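Long-range contact in penicillin-binding protein 1A (Mycobacterium tuberculosis, PDB 5CXW), which polymerises glycan strands with its N-terminal domain and cross-links their peptides with its penicillin-sensitive C-terminal transpeptidase domain: residues 315-320 with 346-351. Sequence-based numbering, arbitrary orientation.
Sequences LSTAVW and DIWKAT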
loop_
_atom_site.group_PDB
_atom_site.type_symbol
_atom_site.label_atom_id
_atom_site.label_comp_id
_atom_site.label_asym_id
_atom_site.label_seq_id
_atom_site.Cartn_x
_atom_site.Cartn_y
_atom_site.Cartn_z
ATOM N N LEU A 315 5.471 9.864 -5.997
ATOM C CA LEU A 315 5.987 8.826 -5.131
ATOM C C LEU A 315 4.890 8.198 -4.311
ATOM O O LEU A 315 4.089 8.880 -3.703
ATOM C CB LEU A 315 7.116 9.318 -4.217
ATOM C CG LEU A 315 7.995 8.198 -3.664
ATOM C CD1 LEU A 315 8.830 7.535 -4.760
ATOM C CD2 LEU A 315 8.929 8.853 -2.651
ATOM N N SER A 316 4.837 6.862 -4.362
ATOM C CA SER A 316 3.893 6.083 -3.559
ATOM C C SER A 316 4.630 5.200 -2.623
ATOM O O SER A 316 5.473 4.398 -3.049
ATOM C CB SER A 316 3.022 5.195 -4.477
ATOM O OG SER A 316 2.177 4.362 -3.652
ATOM N N THR A 317 4.359 5.346 -1.328
ATOM C CA THR A 317 5.099 4.610 -0.312
ATOM C C THR A 317 4.131 3.832 0.613
ATOM O O THR A 317 3.144 4.386 1.135
ATOM C CB THR A 317 5.988 5.543 0.536
ATOM O OG1 THR A 317 6.937 6.215 -0.319
ATOM C CG2 THR A 317 6.770 4.734 1.601
ATOM N N ALA A 318 4.431 2.542 0.781
ATOM C CA ALA A 318 3.736 1.687 1.698
ATOM C C ALA A 318 4.681 1.319 2.867
ATOM O O ALA A 318 5.835 0.978 2.661
ATOM C CB ALA A 318 3.310 0.397 1.002
ATOM N N VAL A 319 4.136 1.357 4.078
ATOM C CA VAL A 319 4.866 0.971 5.278
ATOM C C VAL A 319 4.000 0.037 6.092
ATOM O O VAL A 319 2.848 0.330 6.405
ATOM C CB VAL A 319 5.169 2.163 6.180
ATOM C CG1 VAL A 319 5.934 1.732 7.427
ATOM C CG2 VAL A 319 5.953 3.274 5.398
ATOM N N TRP A 320 4.656 -1.047 6.512
ATOM C CA TRP A 320 4.121 -2.038 7.454
ATOM C C TRP A 320 5.050 -2.102 8.663
ATOM O O TRP A 320 6.258 -2.014 8.529
ATOM C CB TRP A 320 4.038 -3.395 6.776
ATOM C CG TRP A 320 3.822 -4.570 7.723
ATOM C CD1 TRP A 320 2.606 -5.068 8.144
ATOM C CD2 TRP A 320 4.818 -5.403 8.325
ATOM N NE1 TRP A 320 2.803 -6.160 8.959
ATOM C CE2 TRP A 320 4.150 -6.369 9.108
ATOM C CE3 TRP A 320 6.216 -5.437 8.281
ATOM C CZ2 TRP A 320 4.835 -7.389 9.789
ATOM C CZ3 TRP A 320 6.884 -6.412 8.974
ATOM C CH2 TRP A 320 6.184 -7.395 9.727
ATOM N N ASP A 346 4.730 7.506 11.201
ATOM C CA ASP A 346 5.988 8.191 11.469
ATOM C C ASP A 346 7.025 7.842 10.395
ATOM O O ASP A 346 7.691 8.746 9.815
ATOM C CB ASP A 346 6.558 7.793 12.851
ATOM C CG ASP A 346 5.714 8.240 14.016
ATOM O OD1 ASP A 346 5.079 9.321 13.988
ATOM O OD2 ASP A 346 5.728 7.507 15.028
ATOM N N ILE A 347 7.146 6.542 10.068
ATOM C CA ILE A 347 8.098 6.087 9.088
ATOM C C ILE A 347 7.721 6.586 7.683
ATOM O O ILE A 347 8.580 7.020 6.920
ATOM C CB ILE A 347 8.227 4.537 9.142
ATOM C CG1 ILE A 347 8.817 4.072 10.482
ATOM C CG2 ILE A 347 8.981 3.999 7.931
ATOM C CD1 ILE A 347 8.655 2.565 10.787
ATOM N N TRP A 348 6.462 6.453 7.341
ATOM C CA TRP A 348 5.924 6.869 6.019
ATOM C C TRP A 348 6.229 8.375 5.806
ATOM O O TRP A 348 6.770 8.785 4.773
ATOM C CB TRP A 348 4.412 6.620 5.977
ATOM C CG TRP A 348 3.794 7.165 4.710
ATOM C CD1 TRP A 348 3.793 6.580 3.475
ATOM C CD2 TRP A 348 3.105 8.422 4.553
ATOM N NE1 TRP A 348 3.148 7.414 2.561
ATOM C CE2 TRP A 348 2.701 8.525 3.197
ATOM C CE3 TRP A 348 2.741 9.436 5.440
ATOM C CZ2 TRP A 348 1.969 9.640 2.697
ATOM C CZ3 TRP A 348 2.026 10.569 4.926
ATOM C CH2 TRP A 348 1.676 10.653 3.582
ATOM N N LYS A 349 5.855 9.194 6.782
ATOM C CA LYS A 349 6.051 10.646 6.670
ATOM C C LYS A 349 7.535 10.988 6.486
ATOM O O LYS A 349 7.920 11.838 5.655
ATOM C CB LYS A 349 5.478 11.375 7.900
ATOM C CG LYS A 349 5.981 12.842 7.991
ATOM C CD LYS A 349 5.212 13.661 9.002
ATOM C CE LYS A 349 5.974 14.938 9.308
ATOM N NZ LYS A 349 5.997 15.868 8.132
ATOM N N ALA A 350 8.377 10.371 7.313
ATOM C CA ALA A 350 9.814 10.645 7.276
ATOM C C ALA A 350 10.423 10.176 5.972
ATOM O O ALA A 350 11.261 10.886 5.374
ATOM C CB ALA A 350 10.497 9.980 8.438
ATOM N N THR A 351 9.973 9.030 5.493
ATOM C CA THR A 351 10.489 8.515 4.219
ATOM C C THR A 351 10.066 9.442 3.084
ATOM O O THR A 351 10.871 9.804 2.199
ATOM C CB THR A 351 9.937 7.104 3.983
ATOM O OG1 THR A 351 10.416 6.199 5.021
ATOM C CG2 THR A 351 10.432 6.572 2.600
#
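Val319 sets one methyl against each of two successive helix residues. CG2 sits 3.6 Å from Trp348 CA and 3.7 Å from Trp348 CB, near the plane of the indole at its edge, while CG1 lies 3.8 Å from Ile347 CG2. Two residues back on the same strand face, the Thr317 carbonyl lies at the pyrrole edge of Trp348, its O 3.3 Å from CD1; Thr317 CB approaches that CD1 from off the plane, at 3.8 Å. Chi1 of 174° places Trp348 CG anti to the backbone N, and chi2 of 80° turns the CD1 edge to the strand; NE1 is hydrogen-bonded to Gly310 O on the adjoining strand 303-312. One helical turn on, Thr351 CG2 adds a looser methyl contact, 4.2 Å from Thr317 CG2. Thr351 OG1 donates a hydrogen bond to Ile347 O at 2.8 Å, from above the carbonyl plane, on the face opposite to Thr351 N. Thr317 OG1 is hydrogen-bonded to Ser66 OG on strand 60-67. The other strand face, with Ser316 and Ala318, packs on helix 211-222. Segment 346-351 of the last helix, 343-356, thus runs roughly antiparallel (151°) to segment 315-320 of the sheet's central strand, part of the helix-sheet-helix sandwich of the penicillin-binding transpeptidase fold.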